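Local coordinates for protein putative TIM-barrel metal-dependent hydrolase (Mycobacterium avium subsp. paratuberculosis S397, PDB 4DZI) that probably catalyses a metal-dependent hydrolysis as a member of the amidohydrolase family, using a binuclear centre occupied here by cadmium ions, at residues H278-F281 with T282-K286; K204-S207 with L208-S212; S296-V299 with H300-K304; S212-P215 with V216-R219. All blocks are in the same frame, centred on the assembly; numbering follows the deposited sequence. Where two conformers were deposited one is given.

Contact 1: residues H278-F281 with T282-K286; sequences HGVF and TRHPK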
loop_
_atom_site.group_PDB
_atom_site.type_symbol
_atom_site.label_atom_id
_atom_site.label_comp_id
_atom_site.label_asym_id
_atom_site.label_seq_id
_atom_site.Cartn_x
_atom_site.Cartn_y
_atom_site.Cartn_z
ATOM N N HIS C 278 -5.637 -5.610 15.506
ATOM C CA HIS C 278 -6.136 -5.002 16.706
ATOM C C HIS C 278 -7.165 -5.853 17.429
ATOM O O HIS C 278 -7.842 -5.388 18.274
ATOM C CB HIS C 278 -6.613 -3.572 16.491
ATOM C CG HIS C 278 -5.503 -2.577 16.351
ATOM N ND1 HIS C 278 -5.684 -1.339 15.796
ATOM C CD2 HIS C 278 -4.199 -2.639 16.697
ATOM C CE1 HIS C 278 -4.551 -0.675 15.819
ATOM N NE2 HIS C 278 -3.628 -1.443 16.352
ATOM N N GLY C 279 -7.238 -7.108 17.051
ATOM C CA GLY C 279 -7.946 -8.117 17.849
ATOM C C GLY C 279 -9.464 -8.122 17.779
ATOM O O GLY C 279 -10.129 -8.563 18.704
ATOM N N VAL C 280 -10.045 -7.619 16.690
ATOM C CA VAL C 280 -11.497 -7.674 16.617
ATOM C C VAL C 280 -12.024 -9.110 16.626
ATOM O O VAL C 280 -13.026 -9.385 17.280
ATOM C CB VAL C 280 -12.030 -6.925 15.387
ATOM C CG1 VAL C 280 -13.556 -7.129 15.287
ATOM C CG2 VAL C 280 -11.681 -5.448 15.527
ATOM N N PHE C 281 -11.402 -10.010 15.873
ATOM C CA PHE C 281 -11.844 -11.402 15.851
ATOM C C PHE C 281 -11.392 -12.163 17.105
ATOM O O PHE C 281 -11.983 -13.181 17.472
ATOM C CB PHE C 281 -11.402 -12.106 14.582
ATOM C CG PHE C 281 -11.913 -11.431 13.333
ATOM C CD1 PHE C 281 -13.278 -11.398 13.063
ATOM C CD2 PHE C 281 -11.034 -10.832 12.451
ATOM C CE1 PHE C 281 -13.753 -10.764 11.910
ATOM C CE2 PHE C 281 -11.496 -10.202 11.304
ATOM C CZ PHE C 281 -12.860 -10.173 11.033
ATOM N N THR C 282 -10.345 -11.662 17.763
ATOM C CA THR C 282 -9.934 -12.238 19.050
ATOM C C THR C 282 -11.025 -11.959 20.076
ATOM O O THR C 282 -11.468 -12.873 20.775
ATOM C CB THR C 282 -8.611 -11.626 19.501
ATOM O OG1 THR C 282 -7.605 -11.934 18.533
ATOM C CG2 THR C 282 -8.211 -12.164 20.917
ATOM N N ARG C 283 -11.492 -10.723 20.149
ATOM C CA ARG C 283 -12.515 -10.354 21.135
ATOM C C ARG C 283 -13.904 -10.827 20.740
ATOM O O ARG C 283 -14.782 -11.024 21.609
ATOM C CB ARG C 283 -12.522 -8.847 21.394
ATOM C CG ARG C 283 -11.244 -8.357 22.074
ATOM C CD ARG C 283 -11.295 -6.885 22.405
ATOM N NE ARG C 283 -11.350 -6.048 21.195
ATOM C CZ ARG C 283 -10.304 -5.709 20.447
ATOM N NH1 ARG C 283 -9.081 -6.158 20.730
ATOM N NH2 ARG C 283 -10.498 -4.935 19.377
ATOM N N HIS C 284 -14.104 -11.001 19.435
ATOM C CA HIS C 284 -15.411 -11.367 18.894
ATOM C C HIS C 284 -15.292 -12.502 17.909
ATOM O O HIS C 284 -15.407 -12.310 16.694
ATOM C CB HIS C 284 -16.056 -10.138 18.246
ATOM C CG HIS C 284 -15.996 -8.910 19.122
ATOM N ND1 HIS C 284 -16.865 -8.703 20.144
ATOM C CD2 HIS C 284 -15.097 -7.850 19.151
ATOM C CE1 HIS C 284 -16.553 -7.549 20.769
ATOM N NE2 HIS C 284 -15.479 -7.019 20.154
ATOM N N PRO C 285 -15.046 -13.721 18.405
ATOM C CA PRO C 285 -14.690 -14.831 17.522
ATOM C C PRO C 285 -15.832 -15.284 16.628
ATOM O O PRO C 285 -15.587 -15.913 15.614
ATOM C CB PRO C 285 -14.275 -15.954 18.492
ATOM C CG PRO C 285 -14.845 -15.547 19.816
ATOM C CD PRO C 285 -14.887 -14.051 19.836
ATOM N N LYS C 286 -17.068 -14.935 16.993
ATOM C CA LYS C 286 -18.232 -15.265 16.141
ATOM C C LYS C 286 -18.467 -14.250 15.013
ATOM O O LYS C 286 -19.296 -14.512 14.134
ATOM C CB LYS C 286 -19.533 -15.409 16.966
ATOM C CG LYS C 286 -19.495 -16.449 18.085
ATOM C CD LYS C 286 -20.920 -16.742 18.536
ATOM C CE LYS C 286 -21.010 -17.096 20.011
ATOM N NZ LYS C 286 -20.366 -18.405 20.281
#
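R283 reaches back over the start of its own short helix and closes on the carbonyl of H278 with both terminal nitrogens. NH1 and NH2 each lie 2.9 Å from H278 O, which sits close to the guanidinium plane, and the two donors approach from opposite faces of the carbonyl plane. Both bonds are bent, with NH1 at 142°, because two hydrogens of a fork share one acceptor. G279 O lies over one face of the same guanidinium, 3.3 Å above its centre. Arginine suits the place because a long chain can fold back and still present several N-H groups. The bend at chi3 (-65°) turns the planar end toward H278.

Behind this grip stands the backbone. R283 N donates to G279 O at 2.9 Å and 164°, while H284 N makes a weak bond to V280 O. Where the helix stops, CA of P285 makes a C-H...O contact of 3.2 Å with F281 O; a proline has no N-H to offer that carbonyl.

G279 is both the C-prime residue of a Schellman motif ending helix 266-277 and the N-cap of helix 280-283. Its positive phi is easy for glycine, and its backbone runs close beneath the guanidinium. Farther out, D214 takes R283 NE and H284 NE2, while H278 bonds through its ring to S207 and to D256 of the second subunit. V280 packs on W217 of helix 214-223, and F281 lies between helix 266-277 and helix 321-328, just ahead of strand 289-292.

Contact 2: residues K204-S207 with L208-S212; sequences KPRS and LGDRS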
loop_
_atom_site.group_PDB
_atom_site.type_symbol
_atom_site.label_atom_id
_atom_site.label_comp_id
_atom_site.label_asym_id
_atom_site.label_seq_id
_atom_site.Cartn_x
_atom_site.Cartn_y
_atom_site.Cartn_z
ATOM N N LYS C 204 -9.470 12.486 16.855
ATOM C CA LYS C 204 -8.529 11.954 15.873
ATOM C C LYS C 204 -9.152 10.670 15.310
ATOM O O LYS C 204 -10.065 10.131 15.910
ATOM C CB LYS C 204 -7.222 11.576 16.553
ATOM C CG LYS C 204 -7.375 10.459 17.581
ATOM C CD LYS C 204 -6.084 10.213 18.352
ATOM C CE LYS C 204 -4.949 9.882 17.399
ATOM N NZ LYS C 204 -3.786 9.262 18.100
ATOM N N PRO C 205 -8.650 10.179 14.164
ATOM C CA PRO C 205 -9.253 8.962 13.597
ATOM C C PRO C 205 -8.952 7.724 14.433
ATOM O O PRO C 205 -7.998 7.720 15.208
ATOM C CB PRO C 205 -8.599 8.834 12.213
ATOM C CG PRO C 205 -7.360 9.673 12.275
ATOM C CD PRO C 205 -7.551 10.722 13.338
ATOM N N ARG C 206 -9.751 6.669 14.266
ATOM C CA ARG C 206 -9.558 5.418 15.015
ATOM C C ARG C 206 -9.398 4.183 14.097
ATOM O O ARG C 206 -9.920 4.122 12.970
ATOM C CB ARG C 206 -10.714 5.159 15.999
ATOM C CG ARG C 206 -10.885 6.181 17.122
ATOM C CD ARG C 206 -11.996 5.716 18.051
ATOM N NE ARG C 206 -13.341 5.802 17.459
ATOM C CZ ARG C 206 -14.041 6.928 17.283
ATOM N NH1 ARG C 206 -13.534 8.126 17.595
ATOM N NH2 ARG C 206 -15.255 6.880 16.735
ATOM N N SER C 207 -8.649 3.209 14.588
ATOM C CA SER C 207 -8.598 1.871 14.012
ATOM C C SER C 207 -9.990 1.235 14.107
ATOM O O SER C 207 -10.731 1.502 15.046
ATOM C CB SER C 207 -7.614 1.044 14.839
ATOM O OG SER C 207 -7.633 -0.298 14.458
ATOM N N LEU C 208 -10.343 0.399 13.130
ATOM C CA LEU C 208 -11.590 -0.372 13.215
ATOM C C LEU C 208 -11.613 -1.214 14.488
ATOM O O LEU C 208 -12.672 -1.444 15.061
ATOM C CB LEU C 208 -11.755 -1.241 11.966
ATOM C CG LEU C 208 -12.258 -0.400 10.778
ATOM C CD1 LEU C 208 -11.973 -1.120 9.464
ATOM C CD2 LEU C 208 -13.760 -0.153 10.913
ATOM N N GLY C 209 -10.435 -1.637 14.937
ATOM C CA GLY C 209 -10.274 -2.421 16.179
ATOM C C GLY C 209 -10.079 -1.662 17.485
ATOM O O GLY C 209 -9.695 -2.281 18.480
ATOM N N ASP C 210 -10.339 -0.356 17.486
ATOM C CA ASP C 210 -10.396 0.438 18.716
ATOM C C ASP C 210 -11.343 -0.210 19.725
ATOM O O ASP C 210 -12.422 -0.640 19.375
ATOM C CB ASP C 210 -10.841 1.858 18.424
ATOM C CG ASP C 210 -10.511 2.798 19.569
ATOM O OD1 ASP C 210 -11.334 2.908 20.507
ATOM O OD2 ASP C 210 -9.425 3.427 19.517
ATOM N N ARG C 211 -10.954 -0.284 20.990
ATOM C CA ARG C 211 -11.818 -0.922 21.960
ATOM C C ARG C 211 -13.166 -0.236 22.139
ATOM O O ARG C 211 -14.133 -0.882 22.564
ATOM C CB ARG C 211 -11.110 -1.006 23.325
ATOM C CG ARG C 211 -9.753 -1.689 23.266
ATOM C CD ARG C 211 -9.869 -3.150 22.862
ATOM N NE ARG C 211 -10.738 -3.917 23.762
ATOM C CZ ARG C 211 -10.326 -4.456 24.910
ATOM N NH1 ARG C 211 -9.071 -4.307 25.298
ATOM N NH2 ARG C 211 -11.163 -5.150 25.675
ATOM N N SER C 212 -13.245 1.052 21.833
ATOM C CA SER C 212 -14.525 1.736 21.922
ATOM C C SER C 212 -15.554 1.215 20.890
ATOM O O SER C 212 -16.749 1.524 20.980
ATOM C CB SER C 212 -14.361 3.259 21.800
ATOM O OG SER C 212 -13.979 3.620 20.477
HETATM O O HOH W 1 -7.734 3.738 17.348
#
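The guanidinium of R206 and the carboxylate of D210 are turned 71° apart and do not pair: R206 NE stays 4.7 Å from D210 OD1, although the opposite charges probably still attract. What touches is the arginine's aliphatic part, with R206 CD 3.6 Å from D210 CG. S212 OG approaches the guanidinium obliquely. The arginine's polar end is spent elsewhere, NE on H213 and NH2 on the carbonyls of L171 and A172.

Two groups of S212 hold the carboxylate. D210 OD1 accepts from S212 OG at 2.7 Å, met from above the carboxylate plane, and from S212 N at 3.0 Å on the anti side; the two donors come from opposite faces. The other oxygen, OD2, takes a hydrogen from a water that in turn accepts from S207 N, so the acid spans the bend in the chain. With D210 CG trans to its backbone N (chi1 -163°), the short aspartate chain folds beside its own carbonyl carbon, within reach of S212.

S207 serves the turn twice. Its carbonyl oxygen receives D210 N at 3.1 Å, and its hydroxyl OG accepts from G209 N at 144°. Besides its bond to H278, the same hydroxyl is hydrogen-bonded to S274, which suits a small, buried serine. L208 packs its apolar chain on T271 and M275 of helix 266-277, and on W243 of the second subunit.

D210 closes the type I beta turn that begins at S207 and opens an Asx turn, and together they lead the loop after strand 192-193 into helix 214-223.

Contact 3: residues S296-V299 with H300-K304; sequences SYFV and HRLIK. With SO4 (sulfate ion), chain J.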
loop_
_atom_site.group_PDB
_atom_site.type_symbol
_atom_site.label_atom_id
_atom_site.label_comp_id
_atom_site.label_asym_id
_atom_site.label_seq_id
_atom_site.Cartn_x
_atom_site.Cartn_y
_atom_site.Cartn_z
ATOM N N SER C 296 -9.322 -9.999 -4.572
ATOM C CA SER C 296 -8.821 -10.934 -3.583
ATOM C C SER C 296 -7.307 -10.909 -3.609
ATOM O O SER C 296 -6.687 -11.592 -2.825
ATOM C CB SER C 296 -9.309 -12.378 -3.861
ATOM O OG SER C 296 -8.819 -12.893 -5.101
ATOM N N TYR C 297 -6.721 -10.084 -4.479
ATOM C CA TYR C 297 -5.247 -10.050 -4.531
ATOM C C TYR C 297 -4.637 -9.575 -3.230
ATOM O O TYR C 297 -3.476 -9.875 -2.945
ATOM C CB TYR C 297 -4.856 -9.065 -5.610
ATOM C CG TYR C 297 -3.419 -9.072 -6.047
ATOM C CD1 TYR C 297 -2.862 -10.185 -6.600
ATOM C CD2 TYR C 297 -2.653 -7.913 -5.950
ATOM C CE1 TYR C 297 -1.546 -10.183 -7.052
ATOM C CE2 TYR C 297 -1.351 -7.895 -6.390
ATOM C CZ TYR C 297 -0.806 -9.029 -6.941
ATOM O OH TYR C 297 0.491 -8.992 -7.416
ATOM N N PHE C 298 -5.375 -8.810 -2.437
ATOM C CA PHE C 298 -4.842 -8.348 -1.167
ATOM C C PHE C 298 -4.446 -9.471 -0.187
ATOM O O PHE C 298 -3.591 -9.280 0.696
ATOM C CB PHE C 298 -5.797 -7.375 -0.448
ATOM C CG PHE C 298 -6.990 -8.043 0.205
ATOM C CD1 PHE C 298 -6.932 -8.455 1.540
ATOM C CD2 PHE C 298 -8.184 -8.177 -0.480
ATOM C CE1 PHE C 298 -8.010 -9.071 2.170
ATOM C CE2 PHE C 298 -9.270 -8.771 0.146
ATOM C CZ PHE C 298 -9.189 -9.208 1.471
ATOM N N VAL C 299 -5.075 -10.637 -0.305
ATOM C CA VAL C 299 -4.924 -11.685 0.696
ATOM C C VAL C 299 -3.480 -12.133 0.870
ATOM O O VAL C 299 -2.993 -12.301 1.973
ATOM C CB VAL C 299 -5.778 -12.910 0.311
ATOM C CG1 VAL C 299 -5.639 -14.022 1.339
ATOM C CG2 VAL C 299 -7.230 -12.494 0.179
ATOM N N HIS C 300 -2.809 -12.361 -0.232
ATOM C CA HIS C 300 -1.500 -12.958 -0.053
ATOM C C HIS C 300 -0.511 -12.015 0.602
ATOM O O HIS C 300 0.296 -12.461 1.396
ATOM C CB HIS C 300 -0.963 -13.582 -1.323
ATOM C CG HIS C 300 -0.473 -12.582 -2.303
ATOM N ND1 HIS C 300 -1.319 -11.798 -3.012
ATOM C CD2 HIS C 300 0.817 -12.244 -2.703
ATOM C CE1 HIS C 300 -0.599 -10.974 -3.809
ATOM N NE2 HIS C 300 0.708 -11.254 -3.626
ATOM N N ARG C 301 -0.561 -10.717 0.295
ATOM C CA ARG C 301 0.345 -9.775 0.994
ATOM C C ARG C 301 -0.038 -9.649 2.438
ATOM O O ARG C 301 0.815 -9.526 3.306
ATOM C CB ARG C 301 0.334 -8.362 0.361
ATOM C CG ARG C 301 0.737 -8.325 -1.108
ATOM C CD ARG C 301 -0.434 -7.885 -1.991
ATOM N NE ARG C 301 -0.897 -6.560 -1.571
ATOM C CZ ARG C 301 -1.993 -5.976 -2.049
ATOM N NH1 ARG C 301 -2.707 -6.630 -2.962
ATOM N NH2 ARG C 301 -2.390 -4.767 -1.598
ATOM N N LEU C 302 -1.343 -9.629 2.702
ATOM C CA LEU C 302 -1.814 -9.497 4.063
ATOM C C LEU C 302 -1.321 -10.699 4.889
ATOM O O LEU C 302 -0.841 -10.516 6.016
ATOM C CB LEU C 302 -3.351 -9.358 4.084
ATOM C CG LEU C 302 -3.964 -9.250 5.481
ATOM C CD1 LEU C 302 -3.584 -7.964 6.193
ATOM C CD2 LEU C 302 -5.501 -9.320 5.368
ATOM N N ILE C 303 -1.440 -11.903 4.335
ATOM C CA ILE C 303 -0.995 -13.123 5.027
ATOM C C ILE C 303 0.514 -13.038 5.348
ATOM O O ILE C 303 0.912 -13.265 6.489
ATOM C CB ILE C 303 -1.358 -14.416 4.240
ATOM C CG1 ILE C 303 -2.859 -14.707 4.381
ATOM C CG2 ILE C 303 -0.559 -15.628 4.749
ATOM C CD1 ILE C 303 -3.351 -15.752 3.414
ATOM N N LYS C 304 1.317 -12.622 4.378
ATOM C CA LYS C 304 2.774 -12.487 4.590
ATOM C C LYS C 304 3.057 -11.530 5.728
ATOM O O LYS C 304 3.837 -11.824 6.638
ATOM C CB LYS C 304 3.469 -11.983 3.328
ATOM C CG LYS C 304 4.983 -11.881 3.483
ATOM C CD LYS C 304 5.670 -11.903 2.121
ATOM C CE LYS C 304 7.186 -11.834 2.239
ATOM N NZ LYS C 304 7.657 -10.419 2.269
HETATM S S SO4 J . 0.546 -2.880 -1.041
HETATM O O1 SO4 J . 1.476 -2.476 -0.005
HETATM O O2 SO4 J . 0.866 -4.143 -1.759
HETATM O O3 SO4 J . -0.654 -3.232 -0.229
HETATM O O4 SO4 J . -0.016 -1.918 -1.972
HETATM O O HOH W 2 -3.955 -13.024 -2.790
#
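Y297 and H300 meet as an edge-to-face pair: H300 CE1 comes over one face of the tyrosine ring, 3.5 Å from Y297 CE1, with the ring planes at 62°. The imidazole's ND1 also makes a weak bond to Y297 O, bent to 119°. H300 CG stands between its backbone N and carbonyl carbon (chi1 75°), which folds the ring back toward the preceding turn. Both residues are partly exposed, and this is the looser, wetter side: a water bridges S296 O and H300 N and also lies near H300 ND1.

R301 is buried by contrast, and tied by charge. It crosses the tyrosine at about a right angle, its NH1 3.3 Å from Y297 CD2, and its NH2 donates to sulfate O3 at 2.7 Å. The sulfate, probably from the crystallisation liquor, is bound as well by R266 and R305 of both subunits, while D265 takes R301 NH1.

The contact lies at the beginning of helix 298-312, which follows strand 289-292 in the TIM-barrel-like fold. Along it, L302 N bonds F298 O, and I303 N bonds V299 O at 2.9 Å.

Against the watered Y297 and H300, the tightly packed part is the buried apolar set of F298, V299, L302 and I303. L302 CD2 comes to the edge of the F298 ring, 4.1 Å from CE1, and both side chains reach helix 266-277. V299, modelled in two positions, and I303 pack against V345 and L325. Across the subunit interface, H300 NE2 bonds H300 NE2 of the second subunit, and K304 of that subunit makes a cation-pi contact with Y297.

Contact 4: residues S212-P215 with V216-R219; sequences SHDP and VWAR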
loop_
_atom_site.group_PDB
_atom_site.type_symbol
_atom_site.label_atom_id
_atom_site.label_comp_id
_atom_site.label_asym_id
_atom_site.label_seq_id
_atom_site.Cartn_x
_atom_site.Cartn_y
_atom_site.Cartn_z
ATOM N N SER C 212 -13.245 1.052 21.833
ATOM C CA SER C 212 -14.525 1.736 21.922
ATOM C C SER C 212 -15.554 1.215 20.890
ATOM O O SER C 212 -16.749 1.524 20.980
ATOM C CB SER C 212 -14.361 3.259 21.800
ATOM O OG SER C 212 -13.979 3.620 20.477
ATOM N N HIS C 213 -15.094 0.412 19.930
ATOM C CA HIS C 213 -16.020 -0.169 18.949
ATOM C C HIS C 213 -16.521 -1.514 19.364
ATOM O O HIS C 213 -17.380 -2.091 18.691
ATOM C CB HIS C 213 -15.334 -0.287 17.583
ATOM C CG HIS C 213 -14.745 1.020 17.094
ATOM N ND1 HIS C 213 -13.756 1.070 16.165
ATOM C CD2 HIS C 213 -15.040 2.331 17.421
ATOM C CE1 HIS C 213 -13.437 2.348 15.933
ATOM N NE2 HIS C 213 -14.233 3.124 16.676
ATOM N N ASP C 214 -15.982 -2.058 20.454
ATOM C CA ASP C 214 -16.386 -3.391 20.876
ATOM C C ASP C 214 -17.907 -3.596 21.033
ATOM O O ASP C 214 -18.414 -4.653 20.695
ATOM C CB ASP C 214 -15.671 -3.790 22.167
ATOM C CG ASP C 214 -14.243 -4.212 21.907
ATOM O OD1 ASP C 214 -14.001 -4.754 20.800
ATOM O OD2 ASP C 214 -13.369 -3.977 22.780
ATOM N N PRO C 215 -18.625 -2.601 21.565
ATOM C CA PRO C 215 -20.072 -2.831 21.702
ATOM C C PRO C 215 -20.798 -3.070 20.353
ATOM O O PRO C 215 -21.663 -3.933 20.264
ATOM C CB PRO C 215 -20.551 -1.560 22.406
ATOM C CG PRO C 215 -19.347 -1.145 23.220
ATOM C CD PRO C 215 -18.177 -1.406 22.313
ATOM N N VAL C 216 -20.405 -2.339 19.312
ATOM C CA VAL C 216 -20.922 -2.595 17.956
ATOM C C VAL C 216 -20.565 -4.008 17.462
ATOM O O VAL C 216 -21.436 -4.732 16.986
ATOM C CB VAL C 216 -20.417 -1.519 16.962
ATOM C CG1 VAL C 216 -20.778 -1.902 15.519
ATOM C CG2 VAL C 216 -21.010 -0.154 17.323
ATOM N N TRP C 217 -19.292 -4.392 17.492
ATOM C CA TRP C 217 -18.952 -5.746 17.021
ATOM C C TRP C 217 -19.646 -6.815 17.821
ATOM O O TRP C 217 -20.038 -7.853 17.259
ATOM C CB TRP C 217 -17.463 -6.034 17.073
ATOM C CG TRP C 217 -16.618 -5.033 16.336
ATOM C CD1 TRP C 217 -15.535 -4.298 16.837
ATOM C CD2 TRP C 217 -16.762 -4.596 14.945
ATOM N NE1 TRP C 217 -14.994 -3.498 15.870
ATOM C CE2 TRP C 217 -15.701 -3.610 14.715
ATOM C CE3 TRP C 217 -17.637 -4.926 13.885
ATOM C CZ2 TRP C 217 -15.515 -3.001 13.480
ATOM C CZ3 TRP C 217 -17.449 -4.293 12.653
ATOM C CH2 TRP C 217 -16.417 -3.349 12.459
ATOM N N ALA C 218 -19.809 -6.589 19.127
ATOM C CA ALA C 218 -20.529 -7.586 19.938
ATOM C C ALA C 218 -22.011 -7.710 19.517
ATOM O O ALA C 218 -22.545 -8.831 19.439
ATOM C CB ALA C 218 -20.407 -7.287 21.444
ATOM N N ARG C 219 -22.674 -6.578 19.247
ATOM C CA ARG C 219 -24.048 -6.656 18.745
ATOM C C ARG C 219 -24.143 -7.481 17.449
ATOM O O ARG C 219 -25.025 -8.315 17.290
ATOM C CB ARG C 219 -24.669 -5.281 18.528
ATOM C CG ARG C 219 -24.974 -4.476 19.782
ATOM C CD ARG C 219 -26.101 -5.064 20.627
ATOM N NE ARG C 219 -26.880 -3.996 21.276
ATOM C CZ ARG C 219 -26.519 -3.320 22.371
ATOM N NH1 ARG C 219 -25.367 -3.569 22.994
ATOM N NH2 ARG C 219 -27.324 -2.375 22.847
HETATM O O HOH W 3 -19.182 0.752 19.889
HETATM O O HOH W 4 -22.964 -4.843 22.552
#
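Helix 214-223 is the helix of a beta-alpha-beta unit that runs from strand 192-193 to strand 227-230, and H213, just ahead of it, meets W217 near its start. The indole lies near the histidine's backbone, with W217 CD1 3.4 Å from H213 O and NE1 3.7 Å from H213 CB. W217 CG is trans to the carbonyl carbon (chi1 -55°), and from there the ring leans back past the start of the helix. Both aromatic residues spend an N-H on one acceptor: W217 NE1 and H213 ND1 bond L208 O, so the carbonyl of the preceding loop is held between them.

Three backbone bonds wind the turn. W217 N donates to H213 O at 3.2 Å and 167°, A218 N to D214 O at 2.9 Å, and R219 N to P215 O at 3.0 Å. Proline suits the first turn, where its missing N-H costs no helical bond. P215 O has a second partner, a water that donates to it and accepts from R219 NH1, 2.8 Å from each of these two atoms. That water lies at the edge of the guanidinium, in its plane, while R219 NE pairs with D182.

The CB of D214 points away from the turn, and its carboxylate takes R211 NE through OD2, while OD1 serves the neighbouring helix 280-283 and the residue after it. V216 and P215 face helix 174-186, touching A177 and V178. Helix 214-223 is thus the crossover helix between the parallel strands 192-193 and 227-230, the beta-alpha-beta unit from which TIM barrels are built.

How the contacts relate
Contacts 1, 2 and 4 form one cluster, partly buried, while contact 3 stands apart, its nearest atoms about 8 Å from contact 1, and is the buried one of the four. Contacts 2 and 4 share S212 and lead directly into each other, one a loop of turns, the other the helix it feeds. Contact 1 touches both, joining the 204-212 loop to the start of helix 214-223. In this cluster polar side chains largely serve backbone carbonyls and a common aspartate. Contact 3 instead divides into aliphatic packing and a charged, sulfate-binding side at the dimer interface; contacts 1 and 2 also reach the second subunit, contact 4 does not.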